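Local coordinates for protein nicotinate phosphoribosyltransferase (Vibrio cholerae, PDB 4HL7) that probably transfers the phosphoribosyl group of 5-phosphoribosyl 1-diphosphate to nicotinate, at the expense of ATP, making nicotinate ribonucleotide for NAD biosynthesis, at residues Glu132-Ser144 and Glu183-Gln195. Residues are numbered along the deposited sequence; the frame is centred on the assembly and turned at random.
Sequences ETLVMAIVSEVRS and EMGTRRRFSSQVQ
Selenomethionine Met136 lays its CE methyl over the centre of one face of the Arg188 guanidinium, 3.5 Å from Arg188 CZ; the bend at its last torsion (chi3 71°) turns the methyl that way, while its chain runs alongside that of Arg187. Glu132 OE2 receives Arg187 NH1 at 2.7 Å in a salt bridge, on its anti side but tilted out of the plane; carboxylate and guanidinium stand nearly perpendicular (84°). Thr133 CG2 covers a face of the same guanidinium, whose NH2 also makes a salt bridge to Asp20 and a hydrogen bond to Tyr22 OH. Arg188 NH2 bonds to Ile373 O, and a sulfate, probably from the crystallisation liquor, lies about 5 Å from this side chain and may mark a pocket. The contact joins helix 131-147 to the loop between strand 181-183, in the parallel sheet of the TIM-barrel-like domain, and helix 192-205. Ser191 N-caps that helix, its OG accepting from Val194 N and bonding to Leu7 O. Glu141 OE2 takes Ser192 N at 2.9 Å from above the carboxylate plane, a water links OE2 to Arg189 NE and Ala137 O, and OE1 makes a salt bridge to Arg145. Ser140 OG donates to Arg189 O (2.6 Å) from above the carbonyl plane, whereas Ser144 OG meets Phe190 O (2.7 Å) in plane, on a lone pair. Ser144 CB sits 3.7 Å from the Phe190 ring centroid, 14° off the normal, a CH-pi contact.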
loop_
_atom_site.group_PDB
_atom_site.type_symbol
_atom_site.label_atom_id
_atom_site.label_comp_id
_atom_site.label_asym_id
_atom_site.label_seq_id
_atom_site.Cartn_x
_atom_site.Cartn_y
_atom_site.Cartn_z
ATOM N N GLU A 132 0.861 9.174 -4.119
ATOM C CA GLU A 132 -0.210 8.303 -3.615
ATOM C C GLU A 132 -0.431 8.349 -2.117
ATOM O O GLU A 132 -1.569 8.654 -1.678
ATOM C CB GLU A 132 0.053 6.823 -4.060
ATOM C CG GLU A 132 -0.908 5.823 -3.445
ATOM C CD GLU A 132 -0.680 4.412 -3.960
ATOM O OE1 GLU A 132 0.006 4.269 -4.980
ATOM O OE2 GLU A 132 -1.269 3.476 -3.364
ATOM N N THR A 133 0.579 7.998 -1.313
ATOM C CA THR A 133 0.330 7.893 0.146
ATOM C C THR A 133 0.272 9.262 0.773
ATOM O O THR A 133 -0.277 9.394 1.848
ATOM C CB THR A 133 1.280 6.945 0.952
ATOM O OG1 THR A 133 2.574 7.507 1.123
ATOM C CG2 THR A 133 1.319 5.534 0.293
ATOM N N LEU A 134 0.955 10.255 0.167
ATOM C CA LEU A 134 0.900 11.619 0.706
ATOM C C LEU A 134 -0.520 12.159 0.546
ATOM O O LEU A 134 -1.071 12.781 1.464
ATOM C CB LEU A 134 1.885 12.560 -0.017
ATOM C CG LEU A 134 3.341 12.105 0.029
ATOM C CD1 LEU A 134 4.225 12.973 -0.888
ATOM C CD2 LEU A 134 3.844 12.048 1.468
ATOM N N VAL A 135 -1.089 11.953 -0.640
ATOM C CA VAL A 135 -2.443 12.435 -0.896
ATOM C C VAL A 135 -3.421 11.664 -0.011
ATOM O O VAL A 135 -4.289 12.254 0.589
ATOM C CB VAL A 135 -2.836 12.347 -2.414
ATOM C CG1 VAL A 135 -4.325 12.716 -2.617
ATOM C CG2 VAL A 135 -1.940 13.271 -3.266
HETATM N N MSE A 136 -3.256 10.347 0.110
HETATM C CA MSE A 136 -4.227 9.558 0.962
HETATM C C MSE A 136 -4.153 10.010 2.376
HETATM O O MSE A 136 -5.184 10.219 2.982
HETATM C CB MSE A 136 -3.967 8.049 0.785
HETATM C CG MSE A 136 -4.384 7.705 -0.608
HETATM SE SE MSE A 136 -3.877 5.807 -0.909
HETATM C CE MSE A 136 -5.239 4.983 0.266
ATOM N N ALA A 137 -2.927 10.287 2.889
ATOM C CA ALA A 137 -2.711 10.714 4.306
ATOM C C ALA A 137 -3.286 12.077 4.584
ATOM O O ALA A 137 -3.822 12.350 5.688
ATOM C CB ALA A 137 -1.237 10.668 4.696
ATOM N N ILE A 138 -3.184 12.927 3.563
ATOM C CA ILE A 138 -3.718 14.266 3.640
ATOM C C ILE A 138 -5.249 14.191 3.675
ATOM O O ILE A 138 -5.855 14.802 4.509
ATOM C CB ILE A 138 -3.255 15.092 2.397
ATOM C CG1 ILE A 138 -1.804 15.602 2.619
ATOM C CG2 ILE A 138 -4.226 16.278 2.155
ATOM C CD1 ILE A 138 -1.130 16.042 1.300
ATOM N N VAL A 139 -5.859 13.473 2.735
ATOM C CA VAL A 139 -7.334 13.400 2.721
ATOM C C VAL A 139 -7.866 12.789 4.021
ATOM O O VAL A 139 -8.778 13.319 4.611
ATOM C CB VAL A 139 -7.902 12.619 1.515
ATOM C CG1 VAL A 139 -9.440 12.539 1.574
ATOM C CG2 VAL A 139 -7.503 13.297 0.200
ATOM N N SER A 140 -7.246 11.692 4.464
ATOM C CA SER A 140 -7.571 11.121 5.782
ATOM C C SER A 140 -7.514 12.094 6.921
ATOM O O SER A 140 -8.523 12.265 7.647
ATOM C CB SER A 140 -6.717 9.861 6.087
ATOM O OG SER A 140 -7.263 9.214 7.237
ATOM N N GLU A 141 -6.371 12.762 7.082
ATOM C CA GLU A 141 -6.174 13.666 8.208
ATOM C C GLU A 141 -7.006 14.967 8.160
ATOM O O GLU A 141 -7.393 15.490 9.223
ATOM C CB GLU A 141 -4.688 13.983 8.439
ATOM C CG GLU A 141 -4.534 14.860 9.680
ATOM C CD GLU A 141 -3.157 14.897 10.266
ATOM O OE1 GLU A 141 -2.933 15.797 11.110
ATOM O OE2 GLU A 141 -2.295 14.083 9.882
ATOM N N VAL A 142 -7.179 15.551 6.964
ATOM C CA VAL A 142 -8.062 16.698 6.837
ATOM C C VAL A 142 -9.464 16.348 7.319
ATOM O O VAL A 142 -10.084 17.096 8.116
ATOM C CB VAL A 142 -8.083 17.227 5.395
ATOM C CG1 VAL A 142 -9.241 18.197 5.187
ATOM C CG2 VAL A 142 -6.757 17.915 5.089
ATOM N N ARG A 143 -9.923 15.165 6.940
ATOM C CA ARG A 143 -11.235 14.698 7.379
ATOM C C ARG A 143 -11.277 14.551 8.911
ATOM O O ARG A 143 -12.250 14.947 9.550
ATOM C CB ARG A 143 -11.566 13.369 6.673
ATOM C CG ARG A 143 -12.963 12.840 6.927
ATOM C CD ARG A 143 -12.940 11.700 7.947
ATOM N NE ARG A 143 -14.159 10.873 7.888
ATOM C CZ ARG A 143 -14.290 9.691 8.486
ATOM N NH1 ARG A 143 -13.285 9.188 9.203
ATOM N NH2 ARG A 143 -15.415 8.996 8.339
ATOM N N SER A 144 -10.230 13.972 9.491
ATOM C CA SER A 144 -10.122 13.912 10.937
ATOM C C SER A 144 -10.211 15.282 11.581
ATOM O O SER A 144 -11.026 15.475 12.485
ATOM C CB SER A 144 -8.835 13.204 11.396
ATOM O OG SER A 144 -8.785 11.876 10.839
ATOM N N GLU A 183 4.247 -2.687 10.395
ATOM C CA GLU A 183 3.275 -1.597 10.423
ATOM C C GLU A 183 3.138 -0.976 9.031
ATOM O O GLU A 183 4.126 -0.667 8.412
ATOM C CB GLU A 183 3.719 -0.574 11.466
ATOM C CG GLU A 183 2.676 0.485 11.735
ATOM C CD GLU A 183 2.694 1.663 10.711
ATOM O OE1 GLU A 183 3.735 1.938 10.050
ATOM O OE2 GLU A 183 1.629 2.297 10.555
HETATM N N MSE A 184 1.910 -0.770 8.549
HETATM C CA MSE A 184 1.700 -0.327 7.166
HETATM C C MSE A 184 0.523 0.604 7.170
HETATM O O MSE A 184 -0.251 0.621 6.228
HETATM C CB MSE A 184 1.434 -1.487 6.165
HETATM C CG MSE A 184 2.635 -2.346 5.918
HETATM SE SE MSE A 184 2.024 -3.662 4.519
HETATM C CE MSE A 184 3.727 -4.511 4.606
ATOM N N GLY A 185 0.356 1.375 8.220
ATOM C CA GLY A 185 -0.814 2.238 8.286
ATOM C C GLY A 185 -0.625 3.696 7.952
ATOM O O GLY A 185 -1.366 4.539 8.434
ATOM N N THR A 186 0.354 4.019 7.140
ATOM C CA THR A 186 0.522 5.422 6.770
ATOM C C THR A 186 -0.663 5.986 5.912
ATOM O O THR A 186 -1.171 7.096 6.156
ATOM C CB THR A 186 1.833 5.550 5.941
ATOM O OG1 THR A 186 2.964 5.232 6.770
ATOM C CG2 THR A 186 1.987 6.987 5.336
ATOM N N ARG A 187 -1.019 5.255 4.844
ATOM C CA ARG A 187 -1.987 5.770 3.844
ATOM C C ARG A 187 -3.367 6.036 4.401
ATOM O O ARG A 187 -4.078 6.930 3.904
ATOM C CB ARG A 187 -2.106 4.846 2.625
ATOM C CG ARG A 187 -2.658 3.441 2.916
ATOM C CD ARG A 187 -2.499 2.546 1.694
ATOM N NE ARG A 187 -1.126 2.497 1.245
ATOM C CZ ARG A 187 -0.774 2.439 -0.041
ATOM N NH1 ARG A 187 -1.723 2.434 -0.957
ATOM N NH2 ARG A 187 0.523 2.429 -0.396
ATOM N N ARG A 188 -3.741 5.324 5.471
ATOM C CA ARG A 188 -5.092 5.634 6.042
ATOM C C ARG A 188 -5.058 5.957 7.519
ATOM O O ARG A 188 -6.018 5.703 8.254
ATOM C CB ARG A 188 -6.139 4.553 5.709
ATOM C CG ARG A 188 -6.765 4.663 4.303
ATOM C CD ARG A 188 -7.448 3.323 3.951
ATOM N NE ARG A 188 -7.689 3.094 2.518
ATOM C CZ ARG A 188 -6.955 2.301 1.719
ATOM N NH1 ARG A 188 -5.852 1.673 2.168
ATOM N NH2 ARG A 188 -7.319 2.151 0.434
ATOM N N ARG A 189 -3.976 6.585 7.947
ATOM C CA ARG A 189 -3.879 6.952 9.368
ATOM C C ARG A 189 -4.919 7.985 9.749
ATOM O O ARG A 189 -5.339 8.810 8.922
ATOM C CB ARG A 189 -2.498 7.489 9.726
ATOM C CG ARG A 189 -2.106 8.798 8.990
ATOM C CD ARG A 189 -0.601 8.864 8.947
ATOM N NE ARG A 189 -0.204 10.128 8.334
ATOM C CZ ARG A 189 1.041 10.422 8.002
ATOM N NH1 ARG A 189 2.030 9.559 8.293
ATOM N NH2 ARG A 189 1.310 11.621 7.444
ATOM N N PHE A 190 -5.312 7.995 11.024
ATOM C CA PHE A 190 -6.198 9.044 11.510
ATOM C C PHE A 190 -5.476 10.424 11.375
ATOM O O PHE A 190 -6.096 11.423 10.989
ATOM C CB PHE A 190 -6.527 8.799 12.993
ATOM C CG PHE A 190 -7.463 9.829 13.591
ATOM C CD1 PHE A 190 -8.859 9.653 13.516
ATOM C CD2 PHE A 190 -6.971 10.933 14.272
ATOM C CE1 PHE A 190 -9.708 10.597 14.042
ATOM C CE2 PHE A 190 -7.838 11.892 14.817
ATOM C CZ PHE A 190 -9.208 11.713 14.698
ATOM N N SER A 191 -4.169 10.437 11.706
ATOM C CA SER A 191 -3.341 11.621 11.657
ATOM C C SER A 191 -1.890 11.151 11.761
ATOM O O SER A 191 -1.640 10.032 12.194
ATOM C CB SER A 191 -3.693 12.611 12.793
ATOM O OG SER A 191 -3.328 12.059 14.058
ATOM N N SER A 192 -0.938 11.979 11.334
ATOM C CA SER A 192 0.480 11.604 11.491
ATOM C C SER A 192 0.860 11.477 12.996
ATOM O O SER A 192 1.710 10.630 13.359
ATOM C CB SER A 192 1.403 12.589 10.732
ATOM O OG SER A 192 1.210 13.903 11.212
ATOM N N GLN A 193 0.260 12.318 13.853
ATOM C CA GLN A 193 0.474 12.257 15.323
ATOM C C GLN A 193 -0.002 10.938 15.890
ATOM O O GLN A 193 0.707 10.321 16.726
ATOM C CB GLN A 193 -0.186 13.454 16.059
ATOM C CG GLN A 193 0.165 13.582 17.557
ATOM C CD GLN A 193 1.657 13.678 17.775
ATOM O OE1 GLN A 193 2.317 14.442 17.122
ATOM N NE2 GLN A 193 2.193 12.807 18.601
ATOM N N VAL A 194 -1.195 10.485 15.462
ATOM C CA VAL A 194 -1.678 9.203 15.928
ATOM C C VAL A 194 -0.800 8.068 15.455
ATOM O O VAL A 194 -0.480 7.162 16.254
ATOM C CB VAL A 194 -3.144 8.906 15.527
ATOM C CG1 VAL A 194 -3.461 7.426 15.762
ATOM C CG2 VAL A 194 -4.080 9.812 16.300
ATOM N N GLN A 195 -0.364 8.092 14.193
ATOM C CA GLN A 195 0.554 7.041 13.727
ATOM C C GLN A 195 1.840 7.091 14.534
ATOM O O GLN A 195 2.423 6.040 14.852
ATOM C CB GLN A 195 0.922 7.192 12.245
ATOM C CG GLN A 195 1.796 6.024 11.709
ATOM C CD GLN A 195 2.101 6.143 10.236
ATOM O OE1 GLN A 195 1.974 7.219 9.662
ATOM N NE2 GLN A 195 2.493 5.025 9.604
HETATM O O HOH W 1 -1.853 12.347 7.731
HETATM O O HOH W 2 -0.982 14.995 12.900
#